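Local coordinates for KaiC domain-containing protein (Pyrococcus horikoshii, PDB 2ZTS) that binds ADP and magnesium through a P-loop and, as a KaiC-like member of the P-loop NTPase clan, probably serves as an ATP-binding protein of otherwise unestablished role, at residues G40-F46 / I203-L207; A47-I51 / K137-I141; A79-W83 / I237-G241. One frame throughout, in Å; residues are numbered along the deposited sequence.

Overall arrangement
Followed from the N terminus, the chain after strand 32-36 forms the phosphate-binding loop and helix 43-58, which supply the first segments of contacts 1 and 2 in direct succession. Contact 2 closes the shorter loop when strand 138-142 comes in beneath the helix; contact 1 closes a longer one around it when strand 201-209 reaches the phosphate-binding loop. Contact 3 begins at 79-83, within both loops, and ends at 237-241, beyond them, so it crosses each. All three reach one mixed sheet, and contacts 1 and 3 hold opposite ends of the same ADP, phosphates and adenine. Trp83 meets Thr45, Ala48 and Gln49, joining the adenine-side turn to the helix.

Contact 1: residues G40-F46 / I203-L207; sequences GTGKTTF and IVLDL. With MG (magnesium ion), chain I; ADP (adenosine-5'-diphosphate), chain H.
Leu205 pushes a methyl group against bare backbone: with chi1 m and chi2 t, its CD1 lies 3.4 Å from Thr41 O, 3.5 Å from Gly42 C and 3.6 Å from Lys43 N. The CA atoms of Thr41 and Leu205 are 5.7 Å apart. Gly40 and Gly42 have positive phi (85°, 112°), and Gly42 N-caps helix 43-58. This is the Walker A P-loop, bending over strand 201-209 of the central sheet and wrapping amides around the ADP phosphates: Gly40 N to O2B 2.7 Å, Lys43 N to O1B 3.0 Å, Thr44 N to O3B 3.1 Å, Thr45 N to O1A 2.9 Å. Lys43 NZ reaches O1B at 2.8 Å and pairs with Glu180. Magnesium is six-coordinate, bound by Thr44 OG1 (2.2 Å), ADP O3B (2.0 Å) and four waters. Thr41 (chi1 p) places CG2 4.1 Å from Leu207 CG, while OG1 is hydrogen-bonded to Gly38 O. One water links Thr41 O (2.8 Å) to Asp206 O (2.9 Å). Phe46 (chi1 t) brings CZ to 4.3 Å from Ile203 CD1.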
loop_
_atom_site.group_PDB
_atom_site.type_symbol
_atom_site.label_atom_id
_atom_site.label_comp_id
_atom_site.label_asym_id
_atom_site.label_seq_id
_atom_site.Cartn_x
_atom_site.Cartn_y
_atom_site.Cartn_z
ATOM N N GLY C 40 -20.011 -8.012 -11.021
ATOM C CA GLY C 40 -21.162 -7.544 -11.741
ATOM C C GLY C 40 -20.790 -7.053 -13.087
ATOM O O GLY C 40 -21.552 -6.310 -13.692
ATOM N N THR C 41 -19.631 -7.438 -13.576
ATOM C CA THR C 41 -19.219 -7.022 -14.918
ATOM C C THR C 41 -19.665 -8.014 -16.017
ATOM O O THR C 41 -19.527 -7.707 -17.155
ATOM C CB THR C 41 -17.712 -6.791 -15.001
ATOM O OG1 THR C 41 -17.008 -7.973 -14.550
ATOM C CG2 THR C 41 -17.243 -5.597 -14.020
ATOM N N GLY C 42 -20.270 -9.126 -15.671
ATOM C CA GLY C 42 -20.888 -10.036 -16.627
ATOM C C GLY C 42 -20.166 -11.343 -16.732
ATOM O O GLY C 42 -20.461 -12.114 -17.636
ATOM N N LYS C 43 -19.280 -11.636 -15.796
ATOM C CA LYS C 43 -18.461 -12.856 -15.889
ATOM C C LYS C 43 -19.266 -14.135 -15.964
ATOM O O LYS C 43 -19.068 -14.969 -16.851
ATOM C CB LYS C 43 -17.521 -12.976 -14.699
ATOM C CG LYS C 43 -16.460 -11.883 -14.619
ATOM C CD LYS C 43 -15.505 -12.163 -13.566
ATOM C CE LYS C 43 -16.050 -11.986 -12.143
ATOM N NZ LYS C 43 -16.812 -10.803 -11.830
ATOM N N THR C 44 -20.108 -14.344 -14.958
ATOM C CA THR C 44 -20.986 -15.494 -14.912
ATOM C C THR C 44 -21.853 -15.684 -16.161
ATOM O O THR C 44 -21.943 -16.783 -16.696
ATOM C CB THR C 44 -21.798 -15.414 -13.641
ATOM O OG1 THR C 44 -20.936 -15.729 -12.570
ATOM C CG2 THR C 44 -22.884 -16.510 -13.534
ATOM N N THR C 45 -22.439 -14.604 -16.618
ATOM C CA THR C 45 -23.277 -14.523 -17.781
ATOM C C THR C 45 -22.575 -14.945 -19.067
ATOM O O THR C 45 -23.058 -15.789 -19.811
ATOM C CB THR C 45 -23.819 -13.080 -17.879
ATOM O OG1 THR C 45 -24.686 -12.886 -16.755
ATOM C CG2 THR C 45 -24.742 -12.893 -19.063
ATOM N N PHE C 46 -21.432 -14.338 -19.305
ATOM C CA PHE C 46 -20.545 -14.618 -20.427
ATOM C C PHE C 46 -20.108 -16.116 -20.409
ATOM O O PHE C 46 -20.224 -16.804 -21.411
ATOM C CB PHE C 46 -19.365 -13.700 -20.261
ATOM C CG PHE C 46 -18.425 -13.697 -21.383
ATOM C CD1 PHE C 46 -18.332 -12.606 -22.197
ATOM C CD2 PHE C 46 -17.619 -14.808 -21.627
ATOM C CE1 PHE C 46 -17.446 -12.609 -23.246
ATOM C CE2 PHE C 46 -16.716 -14.819 -22.692
ATOM C CZ PHE C 46 -16.614 -13.735 -23.489
ATOM N N ILE C 203 -9.380 -12.217 -21.012
ATOM C CA ILE C 203 -10.446 -11.319 -21.388
ATOM C C ILE C 203 -10.826 -10.513 -20.138
ATOM O O ILE C 203 -11.120 -11.106 -19.090
ATOM C CB ILE C 203 -11.699 -12.123 -21.894
ATOM C CG1 ILE C 203 -11.305 -12.975 -23.104
ATOM C CG2 ILE C 203 -12.763 -11.138 -22.314
ATOM C CD1 ILE C 203 -12.300 -14.036 -23.450
ATOM N N VAL C 204 -10.859 -9.187 -20.293
ATOM C CA VAL C 204 -11.307 -8.263 -19.246
ATOM C C VAL C 204 -12.672 -7.688 -19.551
ATOM O O VAL C 204 -12.907 -7.182 -20.619
ATOM C CB VAL C 204 -10.307 -7.090 -19.072
ATOM C CG1 VAL C 204 -10.688 -6.174 -17.889
ATOM C CG2 VAL C 204 -8.911 -7.622 -18.951
ATOM N N LEU C 205 -13.564 -7.782 -18.593
ATOM C CA LEU C 205 -14.849 -7.148 -18.576
ATOM C C LEU C 205 -14.763 -6.029 -17.583
ATOM O O LEU C 205 -14.287 -6.224 -16.483
ATOM C CB LEU C 205 -15.904 -8.127 -18.096
ATOM C CG LEU C 205 -16.139 -9.412 -18.884
ATOM C CD1 LEU C 205 -17.451 -10.062 -18.528
ATOM C CD2 LEU C 205 -16.080 -9.190 -20.369
ATOM N N ASP C 206 -15.256 -4.868 -17.953
ATOM C CA ASP C 206 -15.124 -3.666 -17.134
ATOM C C ASP C 206 -16.399 -2.817 -17.237
ATOM O O ASP C 206 -17.244 -3.035 -18.128
ATOM C CB ASP C 206 -13.949 -2.817 -17.628
ATOM C CG ASP C 206 -13.278 -2.031 -16.504
ATOM O OD1 ASP C 206 -13.766 -2.093 -15.333
ATOM O OD2 ASP C 206 -12.252 -1.324 -16.721
ATOM N N LEU C 207 -16.525 -1.899 -16.274
ATOM C CA LEU C 207 -17.521 -0.835 -16.258
ATOM C C LEU C 207 -16.755 0.445 -16.145
ATOM O O LEU C 207 -16.087 0.656 -15.119
ATOM C CB LEU C 207 -18.377 -0.957 -15.019
ATOM C CG LEU C 207 -19.298 -2.134 -14.922
ATOM C CD1 LEU C 207 -19.890 -2.238 -13.528
ATOM C CD2 LEU C 207 -20.377 -2.001 -15.945
HETATM MG MG MG I . -20.508 -14.219 -10.990
HETATM P PB ADP H . -20.386 -11.135 -12.331
HETATM O O1B ADP H . -19.295 -10.494 -13.075
HETATM O O2B ADP H . -20.489 -10.637 -10.884
HETATM O O3B ADP H . -20.314 -12.704 -12.359
HETATM P PA ADP H . -22.981 -11.378 -13.668
HETATM O O1A ADP H . -22.715 -12.235 -14.926
HETATM O O2A ADP H . -23.616 -12.155 -12.538
HETATM O O3A ADP H . -21.662 -10.569 -13.169
HETATM O "O5'" ADP H . -23.855 -10.160 -14.191
HETATM C "C5'" ADP H . -25.136 -9.896 -13.719
HETATM C "C4'" ADP H . -25.692 -8.635 -14.336
HETATM O "O4'" ADP H . -26.326 -8.801 -15.584
HETATM C "C3'" ADP H . -26.703 -8.010 -13.395
HETATM O "O3'" ADP H . -25.971 -7.342 -12.366
HETATM C "C2'" ADP H . -27.533 -7.169 -14.345
HETATM O "O2'" ADP H . -26.968 -5.926 -14.573
HETATM C "C1'" ADP H . -27.471 -7.945 -15.666
HETATM N N9 ADP H . -28.623 -8.836 -15.874
HETATM C C8 ADP H . -28.931 -9.982 -15.151
HETATM N N7 ADP H . -30.042 -10.543 -15.672
HETATM C C5 ADP H . -30.475 -9.738 -16.683
HETATM C C6 ADP H . -31.554 -9.817 -17.560
HETATM N N6 ADP H . -32.259 -10.950 -17.684
HETATM N N1 ADP H . -31.698 -8.828 -18.536
HETATM C C2 ADP H . -30.789 -7.787 -18.633
HETATM N N3 ADP H . -29.699 -7.716 -17.759
HETATM C C4 ADP H . -29.568 -8.673 -16.818
HETATM O O HOH W 1 -19.324 -4.963 -17.402
HETATM O O HOH W 2 -22.569 -13.831 -10.956
HETATM O O HOH W 3 -19.691 -12.899 -9.596
HETATM O O HOH W 4 -20.880 -15.610 -9.560
HETATM O O HOH W 5 -18.535 -14.865 -11.201
#

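Contact 2: residues A47-I51 / K137-I141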
loop_
_atom_site.group_PDB
_atom_site.type_symbol
_atom_site.label_atom_id
_atom_site.label_comp_id
_atom_site.label_asym_id
_atom_site.label_seq_id
_atom_site.Cartn_x
_atom_site.Cartn_y
_atom_site.Cartn_z
ATOM N N ALA C 47 -19.692 -16.632 -19.251
ATOM C CA ALA C 47 -19.352 -18.068 -19.088
ATOM C C ALA C 47 -20.532 -19.028 -19.316
ATOM O O ALA C 47 -20.358 -20.108 -19.934
ATOM C CB ALA C 47 -18.773 -18.325 -17.759
ATOM N N ALA C 48 -21.727 -18.611 -18.909
ATOM C CA ALA C 48 -22.903 -19.427 -19.067
ATOM C C ALA C 48 -23.310 -19.451 -20.535
ATOM O O ALA C 48 -23.705 -20.502 -21.043
ATOM C CB ALA C 48 -24.000 -18.946 -18.224
ATOM N N GLN C 49 -23.214 -18.298 -21.189
ATOM C CA GLN C 49 -23.552 -18.172 -22.582
ATOM C C GLN C 49 -22.672 -19.087 -23.436
ATOM O O GLN C 49 -23.154 -19.765 -24.366
ATOM C CB GLN C 49 -23.411 -16.708 -23.027
ATOM C CG GLN C 49 -24.252 -16.314 -24.233
ATOM C CD GLN C 49 -24.406 -14.800 -24.351
ATOM O OE1 GLN C 49 -24.466 -14.121 -23.333
ATOM N NE2 GLN C 49 -24.418 -14.268 -25.582
ATOM N N PHE C 50 -21.386 -19.132 -23.092
ATOM C CA PHE C 50 -20.413 -19.977 -23.765
ATOM C C PHE C 50 -20.852 -21.431 -23.685
ATOM O O PHE C 50 -20.764 -22.134 -24.682
ATOM C CB PHE C 50 -19.019 -19.769 -23.135
ATOM C CG PHE C 50 -17.933 -20.768 -23.544
ATOM C CD1 PHE C 50 -17.349 -20.729 -24.807
ATOM C CD2 PHE C 50 -17.364 -21.593 -22.624
ATOM C CE1 PHE C 50 -16.307 -21.561 -25.142
ATOM C CE2 PHE C 50 -16.281 -22.440 -22.966
ATOM C CZ PHE C 50 -15.764 -22.405 -24.213
ATOM N N ILE C 51 -21.232 -21.908 -22.501
ATOM C CA ILE C 51 -21.614 -23.307 -22.337
ATOM C C ILE C 51 -22.968 -23.563 -22.989
ATOM O O ILE C 51 -23.131 -24.517 -23.750
ATOM C CB ILE C 51 -21.708 -23.719 -20.863
ATOM C CG1 ILE C 51 -20.351 -23.650 -20.169
ATOM C CG2 ILE C 51 -22.234 -25.161 -20.716
ATOM C CD1 ILE C 51 -19.296 -24.530 -20.754
ATOM N N LYS C 137 -16.689 -30.708 -24.779
ATOM C CA LYS C 137 -15.668 -29.945 -25.441
ATOM C C LYS C 137 -15.480 -28.550 -24.750
ATOM O O LYS C 137 -14.541 -27.846 -25.084
ATOM C CB LYS C 137 -15.970 -29.828 -26.946
ATOM C CG LYS C 137 -15.765 -31.131 -27.757
ATOM C CD LYS C 137 -16.663 -31.151 -28.972
ATOM C CE LYS C 137 -16.172 -32.058 -30.141
ATOM N NZ LYS C 137 -16.527 -31.407 -31.474
ATOM N N ARG C 138 -16.357 -28.179 -23.813
ATOM C CA ARG C 138 -16.354 -26.856 -23.201
ATOM C C ARG C 138 -16.425 -26.996 -21.687
ATOM O O ARG C 138 -17.087 -27.895 -21.171
ATOM C CB ARG C 138 -17.532 -26.069 -23.716
ATOM C CG ARG C 138 -17.370 -25.522 -25.103
ATOM C CD ARG C 138 -18.507 -24.634 -25.557
ATOM N NE ARG C 138 -18.488 -24.578 -27.015
ATOM C CZ ARG C 138 -18.705 -23.510 -27.759
ATOM N NH1 ARG C 138 -19.025 -22.352 -27.235
ATOM N NH2 ARG C 138 -18.621 -23.604 -29.087
ATOM N N LEU C 139 -15.730 -26.134 -20.966
ATOM C CA LEU C 139 -15.666 -26.213 -19.500
ATOM C C LEU C 139 -15.629 -24.796 -18.902
ATOM O O LEU C 139 -14.963 -23.940 -19.440
ATOM C CB LEU C 139 -14.433 -27.018 -19.065
ATOM C CG LEU C 139 -14.157 -27.069 -17.548
ATOM C CD1 LEU C 139 -15.289 -27.688 -16.743
ATOM C CD2 LEU C 139 -12.824 -27.821 -17.301
ATOM N N VAL C 140 -16.329 -24.569 -17.815
ATOM C CA VAL C 140 -16.288 -23.292 -17.079
ATOM C C VAL C 140 -16.061 -23.618 -15.611
ATOM O O VAL C 140 -16.661 -24.550 -15.108
ATOM C CB VAL C 140 -17.614 -22.528 -17.219
ATOM C CG1 VAL C 140 -17.755 -21.448 -16.167
ATOM C CG2 VAL C 140 -17.728 -21.923 -18.599
ATOM N N ILE C 141 -15.173 -22.880 -14.955
ATOM C CA ILE C 141 -15.038 -22.892 -13.514
ATOM C C ILE C 141 -15.276 -21.466 -13.070
ATOM O O ILE C 141 -14.464 -20.573 -13.290
ATOM C CB ILE C 141 -13.657 -23.429 -13.072
ATOM C CG1 ILE C 141 -13.436 -24.858 -13.690
ATOM C CG2 ILE C 141 -13.531 -23.399 -11.539
ATOM C CD1 ILE C 141 -12.212 -25.605 -13.195
#
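Helix 43-58, which follows the P-loop, lies on the central sheet of this P-loop NTPase fold, and here it packs over strand 138-142. The axes of helix 47-51 and strand 138-141 approach to 8.6 Å at 160°, nearly antiparallel, so the chain runs up one element and down the other: Ala47 sits over Val140 and Ile51 over Arg138, each pair of CA atoms 6.4 Å apart. Ala47 opens the contact, with CB 3.7 Å from Val140 CG1 and its carbonyl O 3.5 Å from Val140 CG2. Ala48 and Gln49 face elsewhere: Ala48 packs on Phe64 of strand 62-66, and Gln49 OE1 is hydrogen-bonded to Ile242 N. Phe50, with chi1 t, swings its ring down beside the strand, CD2 lying 4.1 Å from Val140 CG2; its flank rests on Thr174 and Ile176 of strand 174-179. Ile51 then fills the space toward strand 62-66, with CG1 3.5 Å from Val140 CG2 and CD1 3.8 Å from Arg138 CB. Val140 is thus met by Ala47, Phe50 and Ile51. On the far face of the strand, Leu139 and Ile141 point to helix 157-171. Arg138 adds a polar fastening to this apolar layer, its guanidinium also held by Glu60 and Lys13 O. Its aliphatic part makes a CH-pi contact, CD 3.9 Å from the Phe50 ring centroid, and NH1 donates to Phe50 O at 3.1 Å.

Contact 3: residues A79-W83 / I237-G241; sequences ASFGW and IGPNG. With ADP (adenosine-5'-diphosphate), chain H.
Phe81 lays one ring face over Gly241, whose CA stands 4.2 Å from the ring centroid, 25° off its normal, a CH-pi contact. Both segments are type I turns: Ala79 to Gly82, where a Schellman motif at Gly82 (phi 82°) follows the helix, and Gly238 to Gly241, the turn of the hairpin joining strands 233-238 and 241-244. The CA atoms of Phe81 and Asn240 are 4.7 Å apart. Phe81 (chi1 m) brings CE1 3.2 Å from Gly238 O and CZ 3.7 Å from Ile237 CG2, while its CA makes a 3.3 Å CA-H...O contact with Pro239 O. Trp83 (chi1 m) has CZ2 3.8 Å from Gly241 CA. Ser80, Phe81, Ile237 and Gly238 line the adenine end of the ADP pocket: ADP N6 donates at 3.1 Å to Ser80 OG, which is also hydrogen-bonded to Glu77 O, Phe81 CE1 lies 3.4 Å from N6, and Ile237 CD1 is 3.3 Å from O4'. Lys222 and Met223 of a neighbouring subunit also bind this nucleotide. No conventional hydrogen bond joins the turns; their fit rests mainly on CH-pi, CA-H...O and apolar contacts: a CB at Gly241 would run into Trp83, and its positive phi also calls for glycine.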
loop_
_atom_site.group_PDB
_atom_site.type_symbol
_atom_site.label_atom_id
_atom_site.label_comp_id
_atom_site.label_asym_id
_atom_site.label_seq_id
_atom_site.Cartn_x
_atom_site.Cartn_y
_atom_site.Cartn_z
ATOM N N ALA C 79 -32.590 -18.657 -16.979
ATOM C CA ALA C 79 -33.907 -18.661 -17.600
ATOM C C ALA C 79 -34.363 -17.250 -17.966
ATOM O O ALA C 79 -35.119 -17.115 -18.926
ATOM C CB ALA C 79 -34.954 -19.318 -16.701
ATOM N N SER C 80 -33.867 -16.218 -17.262
ATOM C CA SER C 80 -34.237 -14.846 -17.552
ATOM C C SER C 80 -33.672 -14.328 -18.869
ATOM O O SER C 80 -34.132 -13.310 -19.384
ATOM C CB SER C 80 -33.929 -13.899 -16.348
ATOM O OG SER C 80 -32.521 -13.608 -16.132
ATOM N N PHE C 81 -32.667 -15.012 -19.407
ATOM C CA PHE C 81 -32.222 -14.812 -20.792
ATOM C C PHE C 81 -32.915 -15.744 -21.826
ATOM O O PHE C 81 -32.567 -15.772 -23.008
ATOM C CB PHE C 81 -30.685 -14.970 -20.902
ATOM C CG PHE C 81 -29.917 -13.995 -20.051
ATOM C CD1 PHE C 81 -30.136 -12.636 -20.179
ATOM C CD2 PHE C 81 -29.032 -14.437 -19.108
ATOM C CE1 PHE C 81 -29.492 -11.756 -19.406
ATOM C CE2 PHE C 81 -28.355 -13.565 -18.312
ATOM C CZ PHE C 81 -28.565 -12.194 -18.479
ATOM N N GLY C 82 -33.875 -16.526 -21.398
ATOM C CA GLY C 82 -34.447 -17.505 -22.307
ATOM C C GLY C 82 -33.652 -18.786 -22.428
ATOM O O GLY C 82 -33.910 -19.552 -23.349
ATOM N N TRP C 83 -32.692 -19.035 -21.530
ATOM C CA TRP C 83 -31.838 -20.220 -21.678
ATOM C C TRP C 83 -32.351 -21.280 -20.751
ATOM O O TRP C 83 -32.417 -21.089 -19.505
ATOM C CB TRP C 83 -30.333 -19.950 -21.433
ATOM C CG TRP C 83 -29.720 -18.804 -22.268
ATOM C CD1 TRP C 83 -30.074 -18.412 -23.528
ATOM C CD2 TRP C 83 -28.613 -17.961 -21.897
ATOM N NE1 TRP C 83 -29.252 -17.399 -23.969
ATOM C CE2 TRP C 83 -28.353 -17.104 -22.983
ATOM C CE3 TRP C 83 -27.799 -17.863 -20.761
ATOM C CZ2 TRP C 83 -27.384 -16.125 -22.928
ATOM C CZ3 TRP C 83 -26.833 -16.925 -20.724
ATOM C CH2 TRP C 83 -26.628 -16.052 -21.790
ATOM N N ILE C 237 -25.606 -6.432 -21.738
ATOM C CA ILE C 237 -26.327 -7.600 -21.265
ATOM C C ILE C 237 -27.801 -7.375 -21.516
ATOM O O ILE C 237 -28.468 -6.641 -20.791
ATOM C CB ILE C 237 -26.076 -7.800 -19.746
ATOM C CG1 ILE C 237 -24.575 -7.839 -19.493
ATOM C CG2 ILE C 237 -26.784 -9.087 -19.252
ATOM C CD1 ILE C 237 -24.176 -8.277 -18.025
ATOM N N GLY C 238 -28.303 -8.046 -22.537
ATOM C CA GLY C 238 -29.666 -7.846 -23.020
ATOM C C GLY C 238 -30.589 -8.983 -22.619
ATOM O O GLY C 238 -30.144 -9.933 -21.947
ATOM N N PRO C 239 -31.863 -8.913 -23.041
ATOM C CA PRO C 239 -32.826 -9.989 -22.749
ATOM C C PRO C 239 -32.433 -11.316 -23.337
ATOM O O PRO C 239 -32.955 -12.308 -22.854
ATOM C CB PRO C 239 -34.148 -9.500 -23.376
ATOM C CG PRO C 239 -33.742 -8.489 -24.410
ATOM C CD PRO C 239 -32.468 -7.835 -23.855
ATOM N N ASN C 240 -31.553 -11.359 -24.333
ATOM C CA ASN C 240 -30.999 -12.623 -24.799
ATOM C C ASN C 240 -29.509 -12.744 -24.518
ATOM O O ASN C 240 -28.833 -13.387 -25.231
ATOM C CB ASN C 240 -31.340 -12.872 -26.304
ATOM C CG ASN C 240 -32.851 -12.852 -26.573
ATOM O OD1 ASN C 240 -33.369 -11.868 -27.093
ATOM N ND2 ASN C 240 -33.571 -13.907 -26.157
ATOM N N GLY C 241 -29.008 -12.184 -23.430
ATOM C CA GLY C 241 -27.599 -12.315 -23.046
ATOM C C GLY C 241 -26.664 -11.230 -23.567
ATOM O O GLY C 241 -27.084 -10.141 -23.948
HETATM P PB ADP H . -20.386 -11.135 -12.331
HETATM O O1B ADP H . -19.295 -10.494 -13.075
HETATM O O2B ADP H . -20.489 -10.637 -10.884
HETATM O O3B ADP H . -20.314 -12.704 -12.359
HETATM P PA ADP H . -22.981 -11.378 -13.668
HETATM O O1A ADP H . -22.715 -12.235 -14.926
HETATM O O2A ADP H . -23.616 -12.155 -12.538
HETATM O O3A ADP H . -21.662 -10.569 -13.169
HETATM O "O5'" ADP H . -23.855 -10.160 -14.191
HETATM C "C5'" ADP H . -25.136 -9.896 -13.719
HETATM C "C4'" ADP H . -25.692 -8.635 -14.336
HETATM O "O4'" ADP H . -26.326 -8.801 -15.584
HETATM C "C3'" ADP H . -26.703 -8.010 -13.395
HETATM O "O3'" ADP H . -25.971 -7.342 -12.366
HETATM C "C2'" ADP H . -27.533 -7.169 -14.345
HETATM O "O2'" ADP H . -26.968 -5.926 -14.573
HETATM C "C1'" ADP H . -27.471 -7.945 -15.666
HETATM N N9 ADP H . -28.623 -8.836 -15.874
HETATM C C8 ADP H . -28.931 -9.982 -15.151
HETATM N N7 ADP H . -30.042 -10.543 -15.672
HETATM C C5 ADP H . -30.475 -9.738 -16.683
HETATM C C6 ADP H . -31.554 -9.817 -17.560
HETATM N N6 ADP H . -32.259 -10.950 -17.684
HETATM N N1 ADP H . -31.698 -8.828 -18.536
HETATM C C2 ADP H . -30.789 -7.787 -18.633
HETATM N N3 ADP H . -29.699 -7.716 -17.759
HETATM C C4 ADP H . -29.568 -8.673 -16.818
#